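Local coordinates for serine protease p27 (Human astrovirus 1, PDB 2W5E), which probably cleaves the viral polyprotein into its functional products, as a trypsin-like serine endopeptidase with a catalytic triad, at residues N41-N46 and E55-Y60; N30-A35 and I69-D74; A109-N114 and A152-P157. All coordinates share one frame; numbering follows the deposited sequence.

Interaction 1: N41-N46 and E55-Y60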
# COMPACT_ATOMS: atom_id res chain seq x y z
N ASN A 41 31.36 -24.46 6.25
CA ASN A 41 32.25 -24.71 5.12
C ASN A 41 31.50 -25.19 3.87
O ASN A 41 32.02 -25.98 3.07
CB ASN A 41 33.35 -25.70 5.50
CG ASN A 41 34.20 -25.22 6.67
OD1 ASN A 41 34.75 -24.12 6.64
ND2 ASN A 41 34.29 -26.03 7.71
N ASN A 42 30.27 -24.69 3.71
CA ASN A 42 29.45 -25.01 2.56
C ASN A 42 29.36 -23.80 1.63
O ASN A 42 28.64 -22.85 1.92
CB ASN A 42 28.04 -25.41 3.02
CG ASN A 42 28.05 -26.54 4.04
OD1 ASN A 42 27.97 -26.30 5.25
ND2 ASN A 42 28.15 -27.77 3.56
N THR A 43 30.08 -23.86 0.53
CA THR A 43 30.01 -22.89 -0.53
C THR A 43 28.63 -22.76 -1.16
O THR A 43 28.20 -21.72 -1.49
CB THR A 43 30.99 -23.25 -1.60
OG1 THR A 43 32.32 -23.19 -1.11
CG2 THR A 43 30.94 -22.26 -2.69
N PHE A 44 27.97 -23.87 -1.29
CA PHE A 44 26.57 -23.95 -1.70
C PHE A 44 25.70 -24.39 -0.53
O PHE A 44 25.98 -25.40 0.13
CB PHE A 44 26.39 -24.91 -2.88
CG PHE A 44 26.98 -24.41 -4.17
CD1 PHE A 44 26.26 -23.54 -4.99
CD2 PHE A 44 28.25 -24.82 -4.57
CE1 PHE A 44 26.80 -23.08 -6.19
CE2 PHE A 44 28.80 -24.36 -5.77
CZ PHE A 44 28.08 -23.49 -6.58
N VAL A 45 24.64 -23.62 -0.28
CA VAL A 45 23.68 -23.95 0.78
C VAL A 45 22.28 -24.11 0.19
O VAL A 45 22.00 -23.66 -0.92
CB VAL A 45 23.68 -22.88 1.92
CG1 VAL A 45 25.06 -22.79 2.59
CG2 VAL A 45 23.23 -21.50 1.40
N ASN A 46 21.41 -24.77 0.94
CA ASN A 46 19.99 -24.80 0.62
C ASN A 46 19.28 -23.63 1.31
O ASN A 46 19.58 -23.30 2.46
CB ASN A 46 19.36 -26.13 1.01
CG ASN A 46 19.85 -27.30 0.17
OD1 ASN A 46 20.15 -27.14 -1.02
ND2 ASN A 46 19.92 -28.48 0.78
N GLU A 55 18.89 -23.97 -4.24
CA GLU A 55 20.33 -23.99 -4.03
C GLU A 55 20.84 -22.57 -4.25
O GLU A 55 20.42 -21.89 -5.19
CB GLU A 55 21.01 -24.97 -4.98
CG GLU A 55 22.51 -25.12 -4.72
CD GLU A 55 23.21 -25.97 -5.76
OE1 GLU A 55 23.30 -25.55 -6.93
OE2 GLU A 55 23.70 -27.06 -5.39
N ALA A 56 21.74 -22.13 -3.38
CA ALA A 56 22.29 -20.78 -3.45
C ALA A 56 23.77 -20.80 -3.10
O ALA A 56 24.21 -21.63 -2.31
CB ALA A 56 21.52 -19.84 -2.52
N LYS A 57 24.53 -19.86 -3.67
CA LYS A 57 25.97 -19.82 -3.49
C LYS A 57 26.42 -18.69 -2.58
O LYS A 57 26.02 -17.53 -2.76
CB LYS A 57 26.66 -19.70 -4.85
CG LYS A 57 28.17 -19.89 -4.80
CD LYS A 57 28.80 -19.70 -6.18
CE LYS A 57 30.25 -20.15 -6.17
NZ LYS A 57 30.88 -20.06 -7.53
N VAL A 58 27.27 -19.03 -1.61
CA VAL A 58 27.91 -18.03 -0.76
C VAL A 58 28.70 -17.06 -1.64
O VAL A 58 29.45 -17.48 -2.53
CB VAL A 58 28.84 -18.69 0.30
CG1 VAL A 58 29.57 -17.63 1.12
CG2 VAL A 58 28.03 -19.59 1.21
N ARG A 59 28.50 -15.76 -1.41
CA ARG A 59 29.16 -14.70 -2.17
C ARG A 59 30.42 -14.17 -1.48
O ARG A 59 31.47 -14.02 -2.11
CB ARG A 59 28.18 -13.55 -2.44
CG ARG A 59 28.81 -12.32 -3.07
CD ARG A 59 27.79 -11.23 -3.40
NE ARG A 59 27.26 -10.52 -2.23
CZ ARG A 59 27.94 -9.63 -1.51
NH1 ARG A 59 29.20 -9.33 -1.81
NH2 ARG A 59 27.36 -9.04 -0.47
N TYR A 60 30.31 -13.89 -0.18
CA TYR A 60 31.35 -13.15 0.54
C TYR A 60 31.34 -13.42 2.05
O TYR A 60 30.28 -13.42 2.68
CB TYR A 60 31.20 -11.64 0.25
CG TYR A 60 32.16 -10.72 0.98
CD1 TYR A 60 33.54 -10.95 0.97
CD2 TYR A 60 31.69 -9.59 1.65
CE1 TYR A 60 34.42 -10.09 1.63
CE2 TYR A 60 32.56 -8.73 2.31
CZ TYR A 60 33.92 -8.98 2.30
OH TYR A 60 34.77 -8.12 2.96

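Interaction 2: N30-A35 and I69-D74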
# COMPACT_ATOMS: atom_id res chain seq x y z
N ASN A 30 20.31 -7.57 -2.93
CA ASN A 30 20.29 -8.79 -3.74
C ASN A 30 20.87 -10.00 -2.99
O ASN A 30 21.17 -11.03 -3.59
CB ASN A 30 21.04 -8.56 -5.06
CG ASN A 30 20.82 -9.67 -6.07
OD1 ASN A 30 19.68 -10.07 -6.34
ND2 ASN A 30 21.92 -10.19 -6.63
N ASP A 31 21.02 -9.87 -1.68
CA ASP A 31 21.65 -10.90 -0.87
C ASP A 31 20.70 -11.60 0.09
O ASP A 31 19.60 -11.12 0.36
CB ASP A 31 22.80 -10.30 -0.05
CG ASP A 31 24.01 -9.97 -0.90
OD1 ASP A 31 24.35 -10.75 -1.81
OD2 ASP A 31 24.62 -8.92 -0.63
N ILE A 32 21.15 -12.76 0.58
CA ILE A 32 20.62 -13.38 1.77
C ILE A 32 21.74 -13.29 2.81
O ILE A 32 22.86 -13.76 2.57
CB ILE A 32 20.19 -14.84 1.53
CG1 ILE A 32 19.09 -14.91 0.46
CG2 ILE A 32 19.74 -15.50 2.84
CD1 ILE A 32 18.77 -16.31 -0.04
N VAL A 33 21.44 -12.67 3.95
CA VAL A 33 22.42 -12.46 5.01
C VAL A 33 22.17 -13.46 6.15
O VAL A 33 21.02 -13.72 6.51
CB VAL A 33 22.37 -11.00 5.56
CG1 VAL A 33 23.54 -10.72 6.51
CG2 VAL A 33 22.38 -9.98 4.42
N THR A 34 23.25 -14.02 6.69
CA THR A 34 23.16 -14.92 7.85
C THR A 34 24.44 -14.85 8.69
O THR A 34 25.33 -14.05 8.41
CB THR A 34 22.80 -16.38 7.44
OG1 THR A 34 22.43 -17.14 8.60
CG2 THR A 34 23.96 -17.06 6.70
N ALA A 35 24.52 -15.68 9.74
CA ALA A 35 25.73 -15.78 10.56
C ALA A 35 26.73 -16.73 9.89
O ALA A 35 26.33 -17.70 9.25
CB ALA A 35 25.39 -16.27 11.96
N ILE A 69 25.08 -14.38 0.96
CA ILE A 69 24.70 -15.37 -0.03
C ILE A 69 23.95 -14.66 -1.17
O ILE A 69 23.05 -13.87 -0.92
CB ILE A 69 23.79 -16.45 0.61
CG1 ILE A 69 24.54 -17.18 1.74
CG2 ILE A 69 23.27 -17.43 -0.44
CD1 ILE A 69 23.64 -17.81 2.78
N THR A 70 24.33 -14.95 -2.42
CA THR A 70 23.61 -14.42 -3.58
C THR A 70 22.19 -14.98 -3.62
O THR A 70 22.00 -16.20 -3.60
CB THR A 70 24.38 -14.71 -4.90
OG1 THR A 70 25.67 -14.09 -4.84
CG2 THR A 70 23.62 -14.17 -6.12
N CYS A 71 21.18 -14.11 -3.63
CA CYS A 71 19.80 -14.56 -3.74
C CYS A 71 19.59 -15.22 -5.10
O CYS A 71 19.93 -14.63 -6.13
CB CYS A 71 18.79 -13.42 -3.54
SG CYS A 71 17.06 -13.97 -3.48
N PRO A 72 19.05 -16.45 -5.11
CA PRO A 72 18.71 -17.14 -6.36
C PRO A 72 17.83 -16.27 -7.26
O PRO A 72 16.93 -15.58 -6.76
CB PRO A 72 17.95 -18.37 -5.88
CG PRO A 72 18.50 -18.64 -4.54
CD PRO A 72 18.76 -17.29 -3.93
N GLY A 73 18.08 -16.33 -8.56
CA GLY A 73 17.38 -15.50 -9.54
C GLY A 73 15.88 -15.74 -9.61
O GLY A 73 15.12 -14.83 -9.94
N ASP A 74 15.47 -16.96 -9.29
CA ASP A 74 14.06 -17.35 -9.30
C ASP A 74 13.36 -17.21 -7.93
O ASP A 74 12.16 -17.46 -7.82
CB ASP A 74 13.88 -18.77 -9.86
CG ASP A 74 14.74 -19.81 -9.14
OD1 ASP A 74 15.79 -19.46 -8.54
OD2 ASP A 74 14.36 -21.00 -9.18

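Interaction 3: A109-N114 and A152-P157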
# COMPACT_ATOMS: atom_id res chain seq x y z
N ALA A 109 18.07 -3.36 24.62
CA ALA A 109 19.38 -3.86 24.20
C ALA A 109 20.53 -2.96 24.66
O ALA A 109 20.32 -1.79 24.99
CB ALA A 109 19.42 -4.04 22.68
N MET A 110 21.74 -3.52 24.66
CA MET A 110 22.94 -2.80 25.05
C MET A 110 24.09 -3.09 24.10
O MET A 110 24.25 -4.21 23.63
CB MET A 110 23.34 -3.14 26.48
CG MET A 110 22.55 -2.40 27.55
SD MET A 110 23.26 -2.53 29.21
CE MET A 110 24.84 -1.70 28.98
N VAL A 111 24.90 -2.06 23.83
CA VAL A 111 26.05 -2.17 22.94
C VAL A 111 27.34 -2.33 23.74
O VAL A 111 27.61 -1.57 24.68
CB VAL A 111 26.19 -0.94 22.03
CG1 VAL A 111 27.06 -1.27 20.82
CG2 VAL A 111 24.83 -0.45 21.57
N TYR A 112 28.13 -3.33 23.35
CA TYR A 112 29.46 -3.55 23.92
C TYR A 112 30.43 -3.72 22.76
O TYR A 112 30.70 -4.84 22.33
CB TYR A 112 29.46 -4.78 24.83
CG TYR A 112 28.33 -4.84 25.83
CD1 TYR A 112 28.38 -4.13 27.03
CD2 TYR A 112 27.19 -5.62 25.57
CE1 TYR A 112 27.33 -4.18 27.95
CE2 TYR A 112 26.14 -5.67 26.49
CZ TYR A 112 26.21 -4.95 27.67
OH TYR A 112 25.17 -5.02 28.58
N GLY A 113 30.93 -2.60 22.25
CA GLY A 113 31.80 -2.60 21.07
C GLY A 113 31.00 -2.88 19.80
O GLY A 113 30.13 -2.10 19.43
N ASN A 114 31.32 -4.00 19.15
CA ASN A 114 30.59 -4.45 17.96
C ASN A 114 29.48 -5.45 18.28
O ASN A 114 28.88 -6.03 17.38
CB ASN A 114 31.55 -5.04 16.92
CG ASN A 114 32.15 -3.99 16.01
OD1 ASN A 114 31.45 -3.09 15.53
ND2 ASN A 114 33.45 -4.10 15.74
N ALA A 152 24.54 -10.44 19.34
CA ALA A 152 24.60 -10.26 17.89
C ALA A 152 25.79 -9.39 17.50
O ALA A 152 26.26 -8.59 18.30
CB ALA A 152 23.31 -9.64 17.39
N VAL A 153 26.27 -9.56 16.27
CA VAL A 153 27.31 -8.68 15.72
C VAL A 153 26.66 -7.58 14.89
O VAL A 153 25.90 -7.86 13.95
CB VAL A 153 28.36 -9.45 14.87
CG1 VAL A 153 29.40 -8.49 14.31
CG2 VAL A 153 29.05 -10.52 15.71
N ILE A 154 26.97 -6.33 15.23
CA ILE A 154 26.48 -5.16 14.50
C ILE A 154 26.94 -5.17 13.04
O ILE A 154 28.09 -5.49 12.74
CB ILE A 154 26.87 -3.82 15.22
CG1 ILE A 154 25.91 -3.54 16.37
CG2 ILE A 154 26.84 -2.63 14.27
CD1 ILE A 154 26.45 -3.88 17.73
N ILE A 155 26.01 -4.84 12.14
CA ILE A 155 26.28 -4.80 10.71
C ILE A 155 26.18 -3.36 10.18
O ILE A 155 25.37 -2.57 10.66
CB ILE A 155 25.33 -5.76 9.93
CG1 ILE A 155 25.78 -5.94 8.47
CG2 ILE A 155 23.86 -5.31 10.03
CD1 ILE A 155 24.99 -6.99 7.68
N ASP A 156 27.04 -3.03 9.22
CA ASP A 156 26.94 -1.75 8.52
C ASP A 156 27.17 -1.93 7.00
O ASP A 156 27.63 -3.00 6.58
CB ASP A 156 27.86 -0.68 9.16
CG ASP A 156 29.33 -0.98 8.97
OD1 ASP A 156 29.82 -0.88 7.83
OD2 ASP A 156 30.02 -1.27 9.98
N PRO A 157 26.81 -0.92 6.18
CA PRO A 157 26.90 -1.06 4.72
C PRO A 157 28.28 -1.44 4.16
O PRO A 157 28.35 -2.00 3.05
CB PRO A 157 26.48 0.32 4.21
CG PRO A 157 25.61 0.86 5.28
CD PRO A 157 26.27 0.40 6.55

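Interaction 1: N41-N46 and E55-Y60
One face of the F44 ring is laid against the aliphatic chain of K57, while the carboxylate end of E55 and the carbonyl oxygen of A56 approach the same ring obliquely. The ring belongs to an antiparallel beta hairpin, strands 44-49 and 52-60, in the N-terminal barrel of a chymotrypsin-like, two-barrel protease. F44 and K57 sit directly opposite each other, as a non-hydrogen-bonded pair, and their side chains leave the same face of the sheet. In K57, CG lies anti to the backbone N (chi1 -170°) and the rest of the chain runs out extended, crossing the ring at a slant. Its CG sits 4.2 Å from the F44 ring centroid in a CH-pi contact, and the closest touch is K57 CB on F44 CE1 at 3.6 Å. E55, extended beyond CG, brings CD to within 4.0 Å of F44 CD1 on the same exposed face. The opposite face carries V45 and A56, both buried, which also pack on I69 of strand 66-70. This pair is hydrogen-bonded both ways: V45 N to A56 O and A56 N to V45 O are each 2.9 Å, and both donors lie nearly along the C=O axis of the acceptor. Just before strand 44-49 the backbone of T43 still takes part: V58 N donates to T43 O at 2.8 Å with an N-H...O angle of 165°. There V58 turns CG2 beside its own backbone N, and V58 CG2 packs 3.4 Å from N42 O.

Interaction 2: N30-A35 and I69-D74
The carbonyl oxygen of I69 is gripped twice across this contact, by one N-H and one CA-H. I32 N donates to I69 O at 2.7 Å, nearly straight at 171° and in the carbonyl plane, while D31 CA lies 3.3 Å from I69 O. D31 OD1 also comes near but is itself an acceptor; the carboxylate looks instead to R59, whose NH2 makes a salt bridge with OD2. The return bond, I69 N to I32 O, completes a hydrogen-bonded antiparallel pair. It joins strands 31-35 and 66-70, neighbours in the six-stranded N-terminal barrel of the chymotrypsin fold. On the barrel face that the two isoleucines share, I32 CB stands 4.0 Å from I69 CB, and I16 of strand 13-18 packs on both residues. The I69 branch continues to CD1, and I69 CD1 meets T34 CG2 obliquely at 4.0 Å. I32 points its CD1 the other way, onto P72 CD, the two side chains crossing at about a right angle. Past the end of strand 66-70 the pairing persists by one bond, in which C71 N lies 3.1 Å from N30 O. The CB of C71 is set against that same oxygen.

Interaction 3: A109-N114 and A152-P157
V111 and I154 present their side chains at about a right angle, touching tip to tip through one methyl from each: V111 CG1 lies 4.1 Å from I154 CD1. V111 holds CG1 anti to its backbone N. In I154, CG1 stands anti to the carbonyl carbon, and a chi2 of 101°, away from the staggered values, swings CD1 across the N114 peptide. I154 CD1 comes 3.3 Å from N114 O and 3.5 Å from N114 C, a tight approach for a methyl, and it makes I154 the residue that faces both V111 and the turn beyond it. A single backbone hydrogen bond ties the two segments. I154 N donates to N114 O at 2.9 Å, straight at 171° and in the carbonyl plane. V153 CA lies 3.5 Å from N114 O, so one carbonyl receives an N-H and a CA-H from successive residues. Y89 and L116 pack on both V111 and I154 and complete the apolar cluster. The V153 side chain lies about 5 Å from that of catalytic D65. G113 and N114, with G113 at a positive phi, fit the central pair of a type II' turn joining strands 101-112 and 115-119. Strand 149-154 pairs with the latter, so the contact lies where a hairpin turn meets the next strand of the C-terminal six-stranded antiparallel barrel, the second half of the chymotrypsin-like fold.

Interactions 1 and 2 work within one barrel and touch each other: strand 52-60 lies beside strand 66-70, with K57 O 3.1 Å from T70 N in a probable hydrogen bond, and the R59 salt bridge runs past strand 66-70 to strand 31-35. Interaction 2 is the more buried, resting on isoleucines, whereas interaction 1 is amphipathic, with a valine-alanine pair inside and an aromatic-lysine-glutamate face on the surface. Interaction 3 belongs to the other barrel and has a sparser bond pattern at a turn. V33 and I155 pack across the seam between the barrels, and nearby the T34 side chain comes about 6 Å from that of S127, consistent with the triad lying in the cleft between the barrels.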